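Local coordinates for protein enolase-phosphatase E1 (Saccharomyces cerevisiae, PDB 2G80) that probably catalyses the magnesium-dependent enolization and dephosphorylation of 2,3-diketo-5-methylthiopentyl-1-phosphate to an acireductone in the methionine salvage pathway, at residues A[76-80]-A[102-108]. Coordinates in Å, arbitrary orientation, origin at the centre of the assembly. Residue numbers count along the deposited sequence, not the author numbering.
Sequences ILSQF and DPILKQL
Ile104 lays its CG2 methyl over the face of the Phe80 ring, 3.7 Å from the centroid and 10° off the ring normal, a CH-pi contact at the centre of a small helix-helix interface. The edge of the same ring meets Asp102 and Leu108: Phe80 CE1 lies 3.6 Å from Asp102 OD2, and Phe80 CE2 lies 4.1 Å from Leu108 CD2. Segment 76-80 lies on helix 72-78; Gln79 N bonds to Ile76 O (3.1 Å) and Phe80 N to Leu77 O (3.3 Å), while psi rises from -51° at Ile76 to -3° at Gln79 and is -22° at Phe80. The m rotamer of Phe80 (chi1 -71°) swings its ring back across the gap. Residues 103-108 open helix 103-118, with Asp102 as N-cap: Ile104 N donates to Asp102 OD1 at 3.0 Å. CA atoms pair as Gln79 with Ile104 (6.6 Å) and Ile76 with Leu108 (6.4 Å), so the two segments run in opposite senses. Ile76, chi1 m, places CG2 3.9 Å from Leu108 CB and 4.1 Å from Ile104 CG2, while Leu77 CD2 reaches Leu108 CD2 at 3.8 Å. At the exposed margin Gln79 OE1 sits 3.3 Å from Ile104 CD1. The contact thus illustrates how apolar packing can join two helical segments without hydrogen bonds between them. Helix 85-97 closes over Phe80 through Leu88 and Leu95, and Phe56 of helix 46-65 backs Leu105 and Leu108. Remote from the magnesium site, this is a partly buried helix-helix contact within the all-helical cap that HAD-superfamily phosphatases of this type carry beside their Rossmann-like catalytic domain.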
loop_
_atom_site.group_PDB
_atom_site.type_symbol
_atom_site.label_atom_id
_atom_site.label_comp_id
_atom_site.label_asym_id
_atom_site.label_seq_id
_atom_site.Cartn_x
_atom_site.Cartn_y
_atom_site.Cartn_z
ATOM N N ILE A 76 -8.275 19.361 -8.494
ATOM C CA ILE A 76 -8.163 17.917 -8.784
ATOM C C ILE A 76 -9.306 17.511 -9.729
ATOM O O ILE A 76 -9.048 16.934 -10.768
ATOM C CB ILE A 76 -8.165 17.020 -7.499
ATOM C CG1 ILE A 76 -6.960 17.374 -6.602
ATOM C CG2 ILE A 76 -8.105 15.511 -7.899
ATOM C CD1 ILE A 76 -7.020 16.841 -5.205
ATOM N N LEU A 77 -10.540 17.868 -9.366
ATOM C CA LEU A 77 -11.722 17.514 -10.148
ATOM C C LEU A 77 -11.716 18.005 -11.587
ATOM O O LEU A 77 -12.172 17.280 -12.461
ATOM C CB LEU A 77 -13.009 17.932 -9.433
ATOM C CG LEU A 77 -13.369 17.097 -8.196
ATOM C CD1 LEU A 77 -14.531 17.754 -7.471
ATOM C CD2 LEU A 77 -13.739 15.655 -8.529
ATOM N N SER A 78 -11.187 19.211 -11.820
ATOM C CA SER A 78 -11.087 19.795 -13.150
ATOM C C SER A 78 -10.180 18.983 -14.092
ATOM O O SER A 78 -10.420 18.977 -15.292
ATOM C CB SER A 78 -10.618 21.259 -13.100
ATOM O OG SER A 78 -9.286 21.316 -12.583
ATOM N N GLN A 79 -9.178 18.285 -13.550
ATOM C CA GLN A 79 -8.274 17.443 -14.362
ATOM C C GLN A 79 -8.876 16.150 -14.944
ATOM O O GLN A 79 -8.175 15.409 -15.628
ATOM C CB GLN A 79 -6.973 17.178 -13.618
ATOM C CG GLN A 79 -6.192 18.485 -13.396
ATOM C CD GLN A 79 -4.721 18.257 -13.107
ATOM O OE1 GLN A 79 -4.360 17.425 -12.285
ATOM N NE2 GLN A 79 -3.861 19.029 -13.776
ATOM N N PHE A 80 -10.142 15.856 -14.636
ATOM C CA PHE A 80 -10.885 14.792 -15.329
ATOM C C PHE A 80 -11.386 15.305 -16.675
ATOM O O PHE A 80 -11.658 14.492 -17.558
ATOM C CB PHE A 80 -12.066 14.270 -14.514
ATOM C CG PHE A 80 -11.671 13.461 -13.337
ATOM C CD1 PHE A 80 -11.146 12.170 -13.520
ATOM C CD2 PHE A 80 -11.818 13.955 -12.040
ATOM C CE1 PHE A 80 -10.785 11.375 -12.430
ATOM C CE2 PHE A 80 -11.474 13.184 -10.947
ATOM C CZ PHE A 80 -10.943 11.875 -11.139
ATOM N N ASP A 102 -5.953 5.642 -12.932
ATOM C CA ASP A 102 -5.925 7.014 -13.452
ATOM C C ASP A 102 -5.280 7.816 -12.313
ATOM O O ASP A 102 -5.804 7.772 -11.203
ATOM C CB ASP A 102 -7.370 7.476 -13.779
ATOM C CG ASP A 102 -7.496 8.965 -14.176
ATOM O OD1 ASP A 102 -6.521 9.748 -14.141
ATOM O OD2 ASP A 102 -8.641 9.374 -14.493
ATOM N N PRO A 103 -4.168 8.560 -12.583
ATOM C CA PRO A 103 -3.524 9.360 -11.522
ATOM C C PRO A 103 -4.387 10.494 -10.925
ATOM O O PRO A 103 -4.139 10.912 -9.797
ATOM C CB PRO A 103 -2.288 9.969 -12.233
ATOM C CG PRO A 103 -2.645 10.004 -13.628
ATOM C CD PRO A 103 -3.461 8.743 -13.866
ATOM N N ILE A 104 -5.360 10.994 -11.672
ATOM C CA ILE A 104 -6.244 12.044 -11.174
ATOM C C ILE A 104 -7.188 11.413 -10.143
ATOM O O ILE A 104 -7.517 12.069 -9.153
ATOM C CB ILE A 104 -7.010 12.801 -12.317
ATOM C CG1 ILE A 104 -6.023 13.315 -13.385
ATOM C CG2 ILE A 104 -7.869 13.939 -11.714
ATOM C CD1 ILE A 104 -4.864 14.214 -12.835
ATOM N N LEU A 105 -7.611 10.161 -10.384
ATOM C CA LEU A 105 -8.401 9.384 -9.418
ATOM C C LEU A 105 -7.615 9.177 -8.115
ATOM O O LEU A 105 -8.150 9.419 -7.041
ATOM C CB LEU A 105 -8.801 8.007 -9.976
ATOM C CG LEU A 105 -9.644 7.103 -9.043
ATOM C CD1 LEU A 105 -10.951 7.781 -8.724
ATOM C CD2 LEU A 105 -9.896 5.716 -9.652
ATOM N N LYS A 106 -6.357 8.734 -8.233
ATOM C CA LYS A 106 -5.478 8.502 -7.082
ATOM C C LYS A 106 -5.258 9.731 -6.225
ATOM O O LYS A 106 -5.195 9.616 -4.992
ATOM C CB LYS A 106 -4.127 7.893 -7.487
ATOM C CG LYS A 106 -4.193 6.568 -8.302
ATOM C CD LYS A 106 -5.296 5.640 -7.807
ATOM C CE LYS A 106 -5.341 4.264 -8.444
ATOM N NZ LYS A 106 -6.464 3.507 -7.752
ATOM N N GLN A 107 -5.150 10.893 -6.863
ATOM C CA GLN A 107 -5.064 12.148 -6.130
ATOM C C GLN A 107 -6.372 12.441 -5.415
ATOM O O GLN A 107 -6.360 12.851 -4.263
ATOM C CB GLN A 107 -4.748 13.309 -7.048
ATOM C CG GLN A 107 -3.341 13.266 -7.594
ATOM C CD GLN A 107 -3.144 14.307 -8.638
ATOM O OE1 GLN A 107 -3.538 15.460 -8.452
ATOM N NE2 GLN A 107 -2.558 13.912 -9.762
ATOM N N LEU A 108 -7.492 12.261 -6.109
ATOM C CA LEU A 108 -8.789 12.502 -5.473
ATOM C C LEU A 108 -8.985 11.567 -4.269
ATOM O O LEU A 108 -9.454 12.027 -3.220
ATOM C CB LEU A 108 -9.929 12.364 -6.464
ATOM C CG LEU A 108 -11.311 12.772 -5.972
ATOM C CD1 LEU A 108 -11.331 14.256 -5.570
ATOM C CD2 LEU A 108 -12.324 12.443 -7.052
#